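Propionate kinase (Francisella tularensis subsp. tularensis, PDB 3KHY) catalyses the ATP-dependent phosphorylation of propionate and works as a homodimeric kinase of the acetokinase family. Local coordinates at the interface of chains A and B. Numbering follows the deposited sequence. Chains: chain A/B, Propionate kinase.

Contact 1: the interface of chains A and B. Residues chain A 156, 221-223, 225-226; chain B 237-238, 240-241.
B:Asp238 reaches across the dimer interface into the loop of chain A around A:Leu222 and A:Thr223, and its carboxylate organises the polar part of this contact. Its CG is anti to the backbone N (chi1 -178°), which aims the carboxylate at chain A. The oxygen OD2 accepts a hydrogen bond from A:Thr223 N at 3.1 Å, nearly straight at the hydrogen (173°) and running almost parallel to the C-O bond. A:Leu222 N comes close to OD2 as well, but its N-H is directed away from the carboxylate and no bond forms. The other oxygen, OD1, works within chain B: B:Ser240 N and B:Ser240 OG both donate to it from the same face of the carboxylate, the amide from well above the plane and the hydroxyl from the syn side, tilted out of the plane, with OG to B:Asp238 OD1 at 2.7 Å. With OG spent as a donor there, B:Ser240 OG probably accepts from A:Thr223 OG1 at 2.7 Å. A:Thr223 OG1 in turn accepts from A:Leu225 N at 3.1 Å, so a relay of hydroxyls joins the two loops.

Beside this network A:Asp226 and B:Asp238 run antiparallel alongside each other, their carboxylates stacked but offset, with planes 24° apart: A:Asp226 CB lies against B:Asp238 CG and OD2 against CA. A:Asp226 OD2 is 4.4 Å from B:Asp238 OD1; like charges this near may disfavour full ionisation of both, though the donors around B:Asp238 would offset this for that residue. A:Asp226 OD1 uses water 1, at 2.7 Å, as a bridge to B:Ile237 O.

Apolar contact is made by B:Ile237, whose CG1 sits over the centre of one face of the A:Tyr156 ring, 3.8 Å from A:Tyr156 CG, in a CH-pi arrangement. A:Thr223 CG2 packs on B:Ser240 CB. Together these contacts fasten the 221-226 loop and A:Tyr156 of one subunit to the 237-241 segment of the other, helping to hold the homodimer together.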
ATOM      1  N   TYR A 156       6.814   9.292  -0.467  1.00 12.80           N
ATOM      2  CA  TYR A 156       6.710   8.224  -1.457  1.00 14.35           C
ATOM      3  C   TYR A 156       7.995   8.154  -2.290  1.00 15.43           C
ATOM      4  O   TYR A 156       8.804   9.077  -2.262  1.00 18.52           O
ATOM      5  CB  TYR A 156       5.511   8.468  -2.366  1.00 14.79           C
ATOM      6  CG  TYR A 156       4.185   8.461  -1.626  1.00 15.04           C
ATOM      7  CD1 TYR A 156       3.779   7.346  -0.899  1.00 12.38           C
ATOM      8  CD2 TYR A 156       3.338   9.567  -1.664  1.00 16.34           C
ATOM      9  CE1 TYR A 156       2.559   7.335  -0.230  1.00 19.55           C
ATOM     10  CE2 TYR A 156       2.124   9.561  -1.011  1.00 19.07           C
ATOM     11  CZ  TYR A 156       1.740   8.451  -0.289  1.00 20.42           C
ATOM     12  OH  TYR A 156       0.528   8.456   0.374  1.00 17.36           O
ATOM     13  N   GLY A 221      -3.210   8.320   3.306  1.00 12.84           N
ATOM     14  CA  GLY A 221      -2.083   8.801   2.520  1.00 15.45           C
ATOM     15  C   GLY A 221      -2.093  10.299   2.337  1.00 15.36           C
ATOM     16  O   GLY A 221      -2.170  11.057   3.309  1.00 19.48           O
ATOM     17  N   LEU A 222      -2.010  10.718   1.084  1.00 15.82           N
ATOM     18  CA  LEU A 222      -2.209  12.123   0.725  1.00 15.19           C
ATOM     19  C   LEU A 222      -3.579  12.573   1.204  1.00 17.01           C
ATOM     20  O   LEU A 222      -3.726  13.651   1.786  1.00 14.20           O
ATOM     21  CB  LEU A 222      -2.115  12.283  -0.796  1.00 13.90           C
ATOM     22  CG  LEU A 222      -2.230  13.681  -1.419  1.00 17.68           C
ATOM     23  CD1 LEU A 222      -0.976  14.481  -1.126  1.00 19.76           C
ATOM     24  CD2 LEU A 222      -2.416  13.538  -2.924  1.00 20.27           C
ATOM     25  N   THR A 223      -4.581  11.729   0.963  1.00 19.61           N
ATOM     26  CA  THR A 223      -5.951  11.984   1.406  1.00 18.50           C
ATOM     27  C   THR A 223      -6.459  10.795   2.223  1.00 15.26           C
ATOM     28  O   THR A 223      -5.759   9.791   2.345  1.00 15.74           O
ATOM     29  CB  THR A 223      -6.900  12.188   0.213  1.00 21.02           C
ATOM     30  OG1 THR A 223      -7.286  10.910  -0.307  1.00 19.34           O
ATOM     31  CG2 THR A 223      -6.245  13.034  -0.881  1.00 15.85           C
ATOM     32  N   LEU A 225      -8.435   8.531   1.396  1.00 17.21           N
ATOM     33  CA  LEU A 225      -8.793   7.378   0.553  1.00 15.46           C
ATOM     34  C   LEU A 225      -7.939   6.119   0.807  1.00 17.31           C
ATOM     35  O   LEU A 225      -8.421   4.996   0.656  1.00 18.66           O
ATOM     36  CB  LEU A 225      -8.680   7.756  -0.923  1.00 16.07           C
ATOM     37  CG  LEU A 225      -8.851   6.615  -1.931  1.00 19.13           C
ATOM     38  CD1 LEU A 225     -10.244   5.993  -1.820  1.00 20.07           C
ATOM     39  CD2 LEU A 225      -8.603   7.129  -3.333  1.00 19.51           C
ATOM     40  N   ASP A 226      -6.676   6.302   1.181  1.00 13.10           N
ATOM     41  CA  ASP A 226      -5.713   5.190   1.188  1.00 15.98           C
ATOM     42  C   ASP A 226      -5.755   4.327   2.452  1.00 11.92           C
ATOM     43  O   ASP A 226      -6.252   4.753   3.510  1.00 13.70           O
ATOM     44  CB  ASP A 226      -4.295   5.732   1.028  1.00 12.56           C
ATOM     45  CG  ASP A 226      -3.334   4.716   0.403  1.00 19.17           C
ATOM     46  OD1 ASP A 226      -3.783   3.632  -0.056  1.00 15.88           O
ATOM     47  OD2 ASP A 226      -2.125   5.013   0.368  1.00 22.15           O
TER
ATOM     48  N   ILE B 237       1.605   3.455  -3.474  1.00 12.73           N
ATOM     49  CA  ILE B 237       1.298   4.884  -3.417  1.00 13.95           C
ATOM     50  C   ILE B 237      -0.212   5.115  -3.352  1.00 12.97           C
ATOM     51  O   ILE B 237      -1.003   4.290  -3.833  1.00 13.72           O
ATOM     52  CB  ILE B 237       1.925   5.638  -4.605  1.00 14.04           C
ATOM     53  CG1 ILE B 237       1.920   7.148  -4.364  1.00 13.34           C
ATOM     54  CG2 ILE B 237       1.230   5.274  -5.922  1.00 16.25           C
ATOM     55  CD1 ILE B 237       2.927   7.899  -5.249  1.00 19.56           C
ATOM     56  N   ASP B 238      -0.610   6.216  -2.715  1.00 15.96           N
ATOM     57  CA  ASP B 238      -2.024   6.584  -2.563  1.00 15.48           C
ATOM     58  C   ASP B 238      -2.608   6.834  -3.955  1.00 17.15           C
ATOM     59  O   ASP B 238      -2.078   7.654  -4.698  1.00 19.59           O
ATOM     60  CB  ASP B 238      -2.118   7.854  -1.692  1.00 12.63           C
ATOM     61  CG  ASP B 238      -3.557   8.308  -1.423  1.00 17.27           C
ATOM     62  OD1 ASP B 238      -4.500   7.817  -2.072  1.00 13.20           O
ATOM     63  OD2 ASP B 238      -3.746   9.191  -0.555  1.00 17.52           O
ATOM     64  N   SER B 240      -4.988   8.484  -4.691  1.00 12.99           N
ATOM     65  CA  SER B 240      -5.401   9.888  -4.758  1.00 18.68           C
ATOM     66  C   SER B 240      -4.458  10.749  -5.597  1.00 15.98           C
ATOM     67  O   SER B 240      -4.834  11.842  -6.037  1.00 16.44           O
ATOM     68  CB  SER B 240      -5.505  10.498  -3.350  1.00 13.78           C
ATOM     69  OG  SER B 240      -6.306   9.712  -2.498  1.00 19.94           O
ATOM     70  N   ILE B 241      -3.232  10.285  -5.814  1.00 18.67           N
ATOM     71  CA  ILE B 241      -2.261  11.112  -6.537  1.00 20.24           C
ATOM     72  C   ILE B 241      -2.676  11.390  -7.975  1.00 19.85           C
ATOM     73  O   ILE B 241      -2.293  12.420  -8.556  1.00 18.02           O
ATOM     74  CB  ILE B 241      -0.822  10.540  -6.496  1.00 20.15           C
ATOM     75  CG1 ILE B 241      -0.762   9.157  -7.152  1.00 18.58           C
ATOM     76  CG2 ILE B 241      -0.297  10.501  -5.050  1.00 23.07           C
ATOM     77  CD1 ILE B 241       0.030   9.137  -8.444  1.00 25.05           C
TER
HETATM   78  O   HOH W   1      -2.584   2.342  -2.149  1.00 18.95           O

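Contact 2: the interface of chains A and B. Residues chain A 229, 234, 264-265, 268-269, 295, 299; chain B 155, 157-158.
Water 2 is gripped by both subunits: the backbone N of B:Ala157, the carbonyl oxygen of A:Ser234 and the guanidinium of A:Arg299 all meet it. B:Ala157 N lies 2.9 Å from the water oxygen. A:Ser234 O is nearer still, 2.7 Å from water 2. A:Arg299 NH2 adds a third partner, so the amide of chain B is tied through one water to two groups of chain A.

The chain of A:Arg299 is bent at chi3 (-51°), which turns the guanidinium towards A:Ser234, and NH1 donates to A:Ser234 O at 2.9 Å. That donor lies in the carbonyl plane, on a lone pair, and the oxygen is nearly coplanar with the guanidinium, 12° out of it. Both waters also lie at the guanidinium edge, in plane. Water 3 links A:Arg299 NH2 to B:Glu155 O, 2.6 Å from water 3. A:Val229 CG2 covers the centre of one guanidinium face, a second-shell contact that may help to fix the group's rotation.

Direct polar contact between the subunits runs through backbone. A:Gly265 N donates to B:Ala157 O at 2.9 Å, with the donor 56° out of the carbonyl plane and thus off the lone pairs. A:Gly265 is the first residue of helix 265-270, so the positive end of the helix dipole may strengthen this bond.

B:Ala157 therefore has its amide held through water and its carbonyl held directly, and its methyl packs against A:Val229, A:Gly265 and A:Ile269, with A:Ser234 O also near. A:Val229 CG2 approaches B:Ala157 CB to 3.8 Å, and A:Gly265 CA touches the same methyl. The tip of A:Ile269, projecting from helix 265-270, also packs on it, its CD1 standing 3.7 Å from B:Ala157 CB.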
ATOM      1  N   VAL A 229      -9.555  -1.036   4.266  1.00 12.43           N
ATOM      2  CA  VAL A 229     -10.880  -1.141   3.647  1.00 17.00           C
ATOM      3  C   VAL A 229     -11.871  -0.298   4.458  1.00 14.61           C
ATOM      4  O   VAL A 229     -11.821  -0.289   5.687  1.00 17.74           O
ATOM      5  CB  VAL A 229     -11.370  -2.615   3.598  1.00 15.28           C
ATOM      6  CG1 VAL A 229     -12.801  -2.709   3.044  1.00 14.78           C
ATOM      7  CG2 VAL A 229     -10.406  -3.462   2.768  1.00 12.97           C
ATOM      8  N   SER A 234     -11.871   2.228  -1.227  1.00 13.30           N
ATOM      9  CA  SER A 234     -11.070   1.048  -1.528  1.00 17.46           C
ATOM     10  C   SER A 234      -9.893   0.812  -0.585  1.00 15.24           C
ATOM     11  O   SER A 234      -9.493  -0.332  -0.355  1.00 14.63           O
ATOM     12  CB  SER A 234     -10.511   1.178  -2.945  1.00 19.16           C
ATOM     13  OG  SER A 234      -9.583   2.255  -3.018  1.00 17.99           O
ATOM     14  N   SER A 264     -16.657   1.729  -3.662  1.00 16.79           N
ATOM     15  CA  SER A 264     -15.728   0.650  -3.351  1.00 13.17           C
ATOM     16  C   SER A 264     -15.852   0.230  -1.885  1.00 15.58           C
ATOM     17  O   SER A 264     -16.925   0.338  -1.308  1.00 15.41           O
ATOM     18  CB  SER A 264     -14.295   1.082  -3.710  1.00 11.95           C
ATOM     19  OG  SER A 264     -14.219   1.351  -5.107  1.00 13.91           O
ATOM     20  N   GLY A 265     -14.774  -0.259  -1.277  1.00 13.97           N
ATOM     21  CA  GLY A 265     -14.865  -0.710   0.113  1.00 16.03           C
ATOM     22  C   GLY A 265     -15.923  -1.800   0.286  1.00 19.47           C
ATOM     23  O   GLY A 265     -16.170  -2.578  -0.643  1.00 16.38           O
ATOM     24  N   GLY A 268     -18.604  -1.844  -2.434  1.00 18.10           N
ATOM     25  CA  GLY A 268     -18.158  -2.452  -3.678  1.00 17.65           C
ATOM     26  C   GLY A 268     -18.121  -3.967  -3.607  1.00 17.76           C
ATOM     27  O   GLY A 268     -18.578  -4.656  -4.521  1.00 18.32           O
ATOM     28  N   ILE A 269     -17.575  -4.495  -2.518  1.00 15.33           N
ATOM     29  CA  ILE A 269     -17.453  -5.949  -2.374  1.00 17.01           C
ATOM     30  C   ILE A 269     -18.799  -6.665  -2.277  1.00 21.42           C
ATOM     31  O   ILE A 269     -19.029  -7.656  -2.972  1.00 22.70           O
ATOM     32  CB  ILE A 269     -16.608  -6.337  -1.144  1.00 17.17           C
ATOM     33  CG1 ILE A 269     -15.206  -5.720  -1.222  1.00 12.93           C
ATOM     34  CG2 ILE A 269     -16.508  -7.863  -1.001  1.00 17.36           C
ATOM     35  CD1 ILE A 269     -14.486  -5.742   0.146  1.00 11.14           C
ATOM     36  N   ILE A 295     -11.903  -9.752   3.835  1.00 12.79           N
ATOM     37  CA  ILE A 295     -10.982  -8.785   3.210  1.00 10.36           C
ATOM     38  C   ILE A 295     -10.695  -7.626   4.176  1.00 10.93           C
ATOM     39  O   ILE A 295      -9.549  -7.250   4.394  1.00 11.32           O
ATOM     40  CB  ILE A 295     -11.534  -8.278   1.869  1.00 13.03           C
ATOM     41  CG1 ILE A 295     -11.645  -9.444   0.881  1.00 12.05           C
ATOM     42  CG2 ILE A 295     -10.628  -7.201   1.284  1.00 14.37           C
ATOM     43  CD1 ILE A 295     -12.343  -9.072  -0.421  1.00 15.19           C
ATOM     44  N   ARG A 299      -6.940  -7.084   6.127  1.00 12.57           N
ATOM     45  CA  ARG A 299      -6.140  -5.895   5.869  1.00 10.88           C
ATOM     46  C   ARG A 299      -5.770  -5.191   7.179  1.00 11.52           C
ATOM     47  O   ARG A 299      -4.614  -4.779   7.360  1.00 12.13           O
ATOM     48  CB  ARG A 299      -6.822  -4.922   4.902  1.00  9.74           C
ATOM     49  CG  ARG A 299      -5.866  -3.776   4.546  1.00 19.07           C
ATOM     50  CD  ARG A 299      -6.327  -2.915   3.399  1.00 22.87           C
ATOM     51  NE  ARG A 299      -6.696  -3.664   2.192  1.00 16.74           N
ATOM     52  CZ  ARG A 299      -7.340  -3.094   1.181  1.00 23.36           C
ATOM     53  NH1 ARG A 299      -7.642  -1.798   1.262  1.00 17.50           N
ATOM     54  NH2 ARG A 299      -7.687  -3.800   0.109  1.00 18.82           N
TER
ATOM     55  N   GLU B 155      -7.996 -10.099  -3.861  1.00 11.42           N
ATOM     56  CA  GLU B 155      -8.967  -9.126  -4.359  1.00 11.64           C
ATOM     57  C   GLU B 155      -8.809  -7.779  -3.694  1.00 13.28           C
ATOM     58  O   GLU B 155      -8.429  -7.692  -2.523  1.00 16.48           O
ATOM     59  CB  GLU B 155     -10.410  -9.629  -4.188  1.00 11.83           C
ATOM     60  CG  GLU B 155     -10.763 -10.775  -5.130  1.00 16.40           C
ATOM     61  CD  GLU B 155     -12.201 -11.216  -5.027  1.00 22.82           C
ATOM     62  OE1 GLU B 155     -13.030 -10.504  -4.380  1.00 19.37           O
ATOM     63  OE2 GLU B 155     -12.495 -12.290  -5.593  1.00 29.69           O
ATOM     64  N   ALA B 157     -10.699  -4.045  -2.599  1.00 12.60           N
ATOM     65  CA  ALA B 157     -12.039  -3.684  -2.131  1.00 13.88           C
ATOM     66  C   ALA B 157     -12.683  -2.697  -3.104  1.00 15.91           C
ATOM     67  O   ALA B 157     -12.726  -1.484  -2.849  1.00 15.55           O
ATOM     68  CB  ALA B 157     -11.977  -3.096  -0.721  1.00 13.91           C
ATOM     69  N   ILE B 158     -13.163  -3.234  -4.224  1.00 12.94           N
ATOM     70  CA  ILE B 158     -13.750  -2.452  -5.308  1.00 14.34           C
ATOM     71  C   ILE B 158     -15.006  -3.191  -5.769  1.00 14.36           C
ATOM     72  O   ILE B 158     -15.254  -4.313  -5.318  1.00 17.41           O
ATOM     73  CB  ILE B 158     -12.767  -2.322  -6.499  1.00 14.11           C
ATOM     74  CG1 ILE B 158     -12.381  -3.704  -7.032  1.00 18.80           C
ATOM     75  CG2 ILE B 158     -11.533  -1.530  -6.101  1.00 10.13           C
ATOM     76  CD1 ILE B 158     -11.410  -3.653  -8.226  1.00 20.24           C
TER
HETATM   77  O   HOH W   2      -8.559  -2.070  -2.137  1.00 15.58           O
HETATM   78  O   HOH W   3      -7.112  -6.545  -0.609  1.00 21.99           O

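Contact 1 and contact 2 lie about 16 Å apart, measured between the centres of their C-alpha atoms. They share two stretches of sequence. The stretch around residues 155-158 supplies A:Tyr156 to contact 1 and the chain B residues of contact 2, while the long connection between strand 214-218 and helix 241-249 enters both contacts; helices 265-270 and 287-307 belong to contact 2 alone. Two-fold symmetry repeats each contact with the chains exchanged, so every subunit offers both surfaces. Contact 1 is centred about 14 Å from A:Asp142, the predicted active site, and contact 2 about 22 Å; dimerisation may therefore steady loops bordering the catalytic region.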